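Local coordinates for Ras-associated and pleckstrin homology domains-containing protein 1 (Homo sapiens, PDB 4GN1), which mediates localized membrane signals, is implicated in regulating lamellipodial dynamics, negatively regulates cell adhesion and targets EVL and VASP to the leading edge, at residues G104-A109 against C222-T227; V131-G136 against Y152-A157. All coordinates share one frame; numbering follows the deposited sequence.

Contact 1 of 2, residues G104-A109 against C222-T227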
loop_
_atom_site.group_PDB
_atom_site.type_symbol
_atom_site.label_atom_id
_atom_site.label_comp_id
_atom_site.label_asym_id
_atom_site.label_seq_id
_atom_site.Cartn_x
_atom_site.Cartn_y
_atom_site.Cartn_z
ATOM N N GLY A 104 6.156 11.918 -13.555
ATOM C CA GLY A 104 4.853 11.424 -13.953
ATOM C C GLY A 104 4.101 12.577 -14.543
ATOM O O GLY A 104 3.713 13.481 -13.808
ATOM N N LYS A 105 3.917 12.587 -15.864
ATOM C CA LYS A 105 4.404 11.546 -16.796
ATOM C C LYS A 105 3.865 10.145 -16.567
ATOM O O LYS A 105 4.609 9.201 -16.226
ATOM C CB LYS A 105 5.938 11.564 -16.962
ATOM C CG LYS A 105 6.391 12.093 -18.317
ATOM C CD LYS A 105 5.719 13.415 -18.713
ATOM C CE LYS A 105 6.265 14.607 -17.920
ATOM N NZ LYS A 105 7.740 14.778 -18.123
ATOM N N LYS A 106 2.552 10.029 -16.752
ATOM C CA LYS A 106 1.880 8.738 -16.766
ATOM C C LYS A 106 2.570 7.873 -17.819
ATOM O O LYS A 106 2.714 6.651 -17.640
ATOM C CB LYS A 106 0.386 8.913 -17.072
ATOM C CG LYS A 106 -0.470 7.715 -16.680
ATOM C CD LYS A 106 -1.865 8.154 -16.256
ATOM C CE LYS A 106 -2.763 6.955 -15.990
ATOM N NZ LYS A 106 -3.340 6.396 -17.244
ATOM N N GLU A 107 3.007 8.545 -18.890
ATOM C CA GLU A 107 3.865 8.000 -19.937
ATOM C C GLU A 107 4.978 7.108 -19.349
ATOM O O GLU A 107 5.725 7.525 -18.443
ATOM C CB GLU A 107 4.486 9.168 -20.719
ATOM C CG GLU A 107 4.174 9.199 -22.212
ATOM C CD GLU A 107 4.796 8.048 -22.987
ATOM O OE1 GLU A 107 5.592 7.274 -22.406
ATOM O OE2 GLU A 107 4.484 7.911 -24.192
ATOM N N THR A 108 5.081 5.888 -19.876
ATOM C CA THR A 108 5.951 4.843 -19.314
ATOM C C THR A 108 7.230 4.619 -20.144
ATOM O O THR A 108 7.171 4.626 -21.368
ATOM C CB THR A 108 5.176 3.511 -19.134
ATOM O OG1 THR A 108 6.058 2.510 -18.634
ATOM C CG2 THR A 108 4.564 3.014 -20.453
ATOM N N ALA A 109 8.372 4.407 -19.488
ATOM C CA ALA A 109 9.651 4.411 -20.197
ATOM C C ALA A 109 10.781 3.723 -19.457
ATOM O O ALA A 109 10.690 3.495 -18.245
ATOM C CB ALA A 109 10.065 5.846 -20.514
ATOM N N CYS A 222 -9.873 4.127 -9.435
ATOM C CA CYS A 222 -9.048 4.755 -10.438
ATOM C C CYS A 222 -9.503 4.332 -11.820
ATOM O O CYS A 222 -10.144 3.281 -11.968
ATOM C CB CYS A 222 -7.596 4.370 -10.223
ATOM S SG CYS A 222 -6.982 4.810 -8.589
ATOM N N ASP A 223 -9.147 5.143 -12.820
ATOM C CA ASP A 223 -9.524 4.891 -14.219
ATOM C C ASP A 223 -8.942 3.594 -14.774
ATOM O O ASP A 223 -9.598 2.917 -15.569
ATOM C CB ASP A 223 -9.111 6.060 -15.140
ATOM C CG ASP A 223 -10.135 7.193 -15.160
ATOM O OD1 ASP A 223 -9.739 8.345 -15.477
ATOM O OD2 ASP A 223 -11.328 6.942 -14.859
ATOM N N ASP A 224 -7.720 3.267 -14.344
ATOM C CA ASP A 224 -6.922 2.193 -14.936
ATOM C C ASP A 224 -5.806 1.759 -13.974
ATOM O O ASP A 224 -5.671 2.321 -12.884
ATOM C CB ASP A 224 -6.380 2.621 -16.313
ATOM C CG ASP A 224 -5.540 3.882 -16.250
ATOM O OD1 ASP A 224 -4.721 4.015 -15.325
ATOM O OD2 ASP A 224 -5.684 4.746 -17.130
ATOM N N VAL A 225 -5.009 0.767 -14.358
ATOM C CA VAL A 225 -4.111 0.116 -13.386
ATOM C C VAL A 225 -2.875 0.977 -13.100
ATOM O O VAL A 225 -2.253 0.879 -12.023
ATOM C CB VAL A 225 -3.765 -1.338 -13.806
ATOM C CG1 VAL A 225 -2.663 -1.376 -14.853
ATOM C CG2 VAL A 225 -3.403 -2.185 -12.600
ATOM N N ARG A 226 -2.557 1.837 -14.065
ATOM C CA ARG A 226 -1.482 2.804 -13.964
ATOM C C ARG A 226 -1.774 3.850 -12.882
ATOM O O ARG A 226 -0.955 4.083 -11.990
ATOM C CB ARG A 226 -1.288 3.474 -15.335
ATOM C CG ARG A 226 0.022 4.216 -15.533
ATOM C CD ARG A 226 1.226 3.277 -15.581
ATOM N NE ARG A 226 2.471 4.041 -15.714
ATOM C CZ ARG A 226 3.174 4.530 -14.692
ATOM N NH1 ARG A 226 2.783 4.335 -13.435
ATOM N NH2 ARG A 226 4.283 5.223 -14.935
ATOM N N THR A 227 -2.942 4.478 -12.967
ATOM C CA THR A 227 -3.360 5.487 -11.978
ATOM C C THR A 227 -3.377 4.856 -10.583
ATOM O O THR A 227 -2.897 5.454 -9.623
ATOM C CB THR A 227 -4.761 6.074 -12.293
ATOM O OG1 THR A 227 -4.850 6.387 -13.686
ATOM C CG2 THR A 227 -5.026 7.343 -11.480
#
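Lys106 and Asp224 meet tip to tip in a salt bridge, the one ion pair joining the two segments. Its main leg runs from Lys106 NZ to Asp224 OD2 at 2.9 Å; the ammonium comes in on the syn side of that oxygen, 20° out of the carboxylate plane. A second leg, from Lys106 NZ to Asp224 OD1 at 3.4 Å, is weak, which makes the grip lopsided.

OD1 is mainly engaged by its own segment. Asp224 is the N-cap of helix 225-240: Thr227 N donates to Asp224 OD1 over 3.0 Å with an almost straight N-H...O angle of 174°, while Thr227 OG1 lies 2.9 Å from the same OD1, bonding from above the carboxylate plane. With CG between the backbone N and the carbonyl carbon (chi1 58°), the Asp224 carboxylate is set over the start of the helix, and the turn about chi2 points OD1 at Thr227 N and OD2 at the lysine. The positive ammonium would balance the carboxylate, itself probably stabilised by the amide end of the helix dipole.

Aliphatic contact comes from Lys106 and Arg226, whose chains run alongside each other, head to tail, with Lys106 CG 3.7 Å from Arg226 CG. Separately, Lys106 CE makes a close carbon-to-hydroxyl approach to Thr227 OG1, at 3.2 Å. The Arg226 guanidinium passes obliquely by the lysine's backbone, its NE 3.3 Å from Lys106 O; its NH2 is hydrogen-bonded to Asn100 O, and the group makes a cation-pi contact with Tyr101.

In the fold, the loop between helices 93-96 and 113-124 is thus laid against the first turn of the PH domain's C-terminal helix, 225-240. From that turn Thr227 also touches Leu138 of strand 135-141, and just before it Cys222 pairs by backbone hydrogen bonds with Tyr201.

Contact 2 of 2, residues V131-G136 against Y152-A157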
loop_
_atom_site.group_PDB
_atom_site.type_symbol
_atom_site.label_atom_id
_atom_site.label_comp_id
_atom_site.label_asym_id
_atom_site.label_seq_id
_atom_site.Cartn_x
_atom_site.Cartn_y
_atom_site.Cartn_z
ATOM N N VAL A 131 8.967 14.039 -2.602
ATOM C CA VAL A 131 7.896 13.484 -3.435
ATOM C C VAL A 131 7.433 14.459 -4.516
ATOM O O VAL A 131 7.087 15.610 -4.201
ATOM C CB VAL A 131 6.598 13.266 -2.625
ATOM C CG1 VAL A 131 5.802 12.100 -3.213
ATOM C CG2 VAL A 131 6.863 13.134 -1.126
ATOM N N PRO A 132 7.370 14.003 -5.788
ATOM C CA PRO A 132 6.561 14.800 -6.722
ATOM C C PRO A 132 5.074 14.497 -6.502
ATOM O O PRO A 132 4.704 13.351 -6.222
ATOM C CB PRO A 132 7.046 14.344 -8.107
ATOM C CG PRO A 132 8.372 13.698 -7.842
ATOM C CD PRO A 132 8.200 13.024 -6.509
ATOM N N GLU A 133 4.254 15.542 -6.601
ATOM C CA GLU A 133 2.838 15.493 -6.242
ATOM C C GLU A 133 2.024 14.765 -7.319
ATOM O O GLU A 133 2.299 14.873 -8.521
ATOM C CB GLU A 133 2.300 16.914 -5.971
ATOM C CG GLU A 133 3.269 17.798 -5.180
ATOM C CD GLU A 133 2.643 19.040 -4.544
ATOM O OE1 GLU A 133 2.048 19.880 -5.259
ATOM O OE2 GLU A 133 2.770 19.197 -3.308
ATOM N N ILE A 134 1.053 13.979 -6.872
ATOM C CA ILE A 134 0.163 13.278 -7.790
ATOM C C ILE A 134 -1.150 14.057 -7.773
ATOM O O ILE A 134 -1.634 14.477 -6.715
ATOM C CB ILE A 134 -0.038 11.774 -7.421
ATOM C CG1 ILE A 134 1.285 11.109 -6.957
ATOM C CG2 ILE A 134 -0.716 10.994 -8.557
ATOM C CD1 ILE A 134 2.448 11.118 -7.939
ATOM N N GLU A 135 -1.677 14.294 -8.965
ATOM C CA GLU A 135 -2.929 14.998 -9.139
ATOM C C GLU A 135 -3.703 14.196 -10.156
ATOM O O GLU A 135 -3.108 13.519 -10.997
ATOM C CB GLU A 135 -2.688 16.430 -9.647
ATOM C CG GLU A 135 -2.990 16.704 -11.134
ATOM C CD GLU A 135 -1.761 16.953 -12.009
ATOM O OE1 GLU A 135 -1.830 17.879 -12.854
ATOM O OE2 GLU A 135 -0.736 16.234 -11.867
ATOM N N GLY A 136 -5.021 14.260 -10.075
ATOM C CA GLY A 136 -5.868 13.624 -11.070
ATOM C C GLY A 136 -7.265 13.503 -10.532
ATOM O O GLY A 136 -7.488 13.694 -9.332
ATOM N N TYR A 152 -11.573 15.708 -7.948
ATOM C CA TYR A 152 -10.148 15.954 -8.205
ATOM C C TYR A 152 -9.305 15.859 -6.929
ATOM O O TYR A 152 -9.666 16.437 -5.890
ATOM C CB TYR A 152 -9.956 17.337 -8.834
ATOM C CG TYR A 152 -8.503 17.734 -9.050
ATOM C CD1 TYR A 152 -7.808 17.322 -10.199
ATOM C CD2 TYR A 152 -7.825 18.534 -8.112
ATOM C CE1 TYR A 152 -6.489 17.687 -10.409
ATOM C CE2 TYR A 152 -6.503 18.907 -8.316
ATOM C CZ TYR A 152 -5.843 18.478 -9.466
ATOM O OH TYR A 152 -4.533 18.847 -9.675
ATOM N N PHE A 153 -8.166 15.174 -7.032
ATOM C CA PHE A 153 -7.316 14.858 -5.863
ATOM C C PHE A 153 -5.892 15.336 -6.010
ATOM O O PHE A 153 -5.349 15.386 -7.120
ATOM C CB PHE A 153 -7.276 13.352 -5.592
ATOM C CG PHE A 153 -8.486 12.839 -4.888
ATOM C CD1 PHE A 153 -9.566 12.336 -5.612
ATOM C CD2 PHE A 153 -8.556 12.858 -3.506
ATOM C CE1 PHE A 153 -10.696 11.853 -4.965
ATOM C CE2 PHE A 153 -9.681 12.386 -2.846
ATOM C CZ PHE A 153 -10.756 11.881 -3.574
ATOM N N LEU A 154 -5.288 15.642 -4.864
ATOM C CA LEU A 154 -3.956 16.204 -4.808
ATOM C C LEU A 154 -3.192 15.703 -3.582
ATOM O O LEU A 154 -3.582 15.962 -2.428
ATOM C CB LEU A 154 -4.030 17.735 -4.837
ATOM C CG LEU A 154 -2.710 18.435 -5.143
ATOM C CD1 LEU A 154 -2.916 19.606 -6.100
ATOM C CD2 LEU A 154 -2.049 18.882 -3.845
ATOM N N LEU A 155 -2.096 14.993 -3.853
ATOM C CA LEU A 155 -1.216 14.479 -2.814
ATOM C C LEU A 155 -0.097 15.473 -2.500
ATOM O O LEU A 155 0.723 15.800 -3.370
ATOM C CB LEU A 155 -0.626 13.128 -3.225
ATOM C CG LEU A 155 0.410 12.486 -2.289
ATOM C CD1 LEU A 155 -0.254 11.836 -1.072
ATOM C CD2 LEU A 155 1.289 11.499 -3.048
ATOM N N ARG A 156 -0.108 15.960 -1.257
ATOM C CA ARG A 156 0.978 16.732 -0.641
ATOM C C ARG A 156 1.661 15.853 0.406
ATOM O O ARG A 156 1.062 14.893 0.893
ATOM C CB ARG A 156 0.418 17.958 0.074
ATOM C CG ARG A 156 -0.167 19.031 -0.819
ATOM C CD ARG A 156 -0.411 20.308 -0.034
ATOM N NE ARG A 156 -1.037 21.348 -0.856
ATOM C CZ ARG A 156 -2.321 21.713 -0.786
ATOM N NH1 ARG A 156 -3.158 21.132 0.068
ATOM N NH2 ARG A 156 -2.776 22.683 -1.578
ATOM N N ALA A 157 2.901 16.193 0.770
ATOM C CA ALA A 157 3.608 15.527 1.863
ATOM C C ALA A 157 2.781 15.581 3.146
ATOM O O ALA A 157 2.970 14.772 4.061
ATOM C CB ALA A 157 4.960 16.168 2.081
#
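The Tyr152 ring is crossed obliquely by Glu135, whose carboxylate plane stands 85° from it; the phenol oxygen lies over the start of that chain, with Tyr152 OH 3.0 Å from both Glu135 CB and CG. Gly136 N also approaches this ring obliquely, and Gly136 O lies near the edge of the Phe153 ring, which packs edge-to-face with Phe177. One face of the Arg156 guanidinium carries Leu154 CD2, 4.0 Å above the plane and offset toward the rim; Arg156 also makes a cation-pi contact with Tyr161.

The backbones form the antiparallel hairpin of strands 135-141 and 148-156 in the PH domain. Gly136 and Phe153 are a hydrogen-bonded pair: Phe153 N donates to Gly136 O at 2.8 Å, and Gly136 N to Phe153 O at 3.2 Å. Glu135 and Leu154 form the adjoining non-hydrogen-bonded pair. Beyond it Leu155 N reaches Ile134 O in 2.9 Å with an N-H...O angle of 174°.

Glu133 CB lies 3.2 Å from Leu155 O; its OE2 nears Arg156 CG, but the charged groups stay apart. Leu155 CG, anti to the backbone N (chi1 176°), helps bring CD2 within 3.9 Å of Ile134 CG1, and both residues touch Trp231 of helix 225-240.

Helix 225-240 is common to both: contact 1 reaches its N-terminal turn from the loop ahead of helix 113-124, whereas contact 2 packs on it further along, at Trp231 and Ile237. The sites lie about 14 Å apart between centres, their nearest atoms about 6 Å apart. Contact 1 is a surface contact without buried residues, burying 229 Å² between its segments (both sides summed), and relies on a charged pair and a helix cap. Contact 2, partly buried and burying 471 Å² likewise, rests on strand backbone bonds with apolar packing of Ile134 and Leu155 against the helix. Strand 135-141 also links them: contact 2 includes its first part, and its Leu138 touches Thr227 of contact 1.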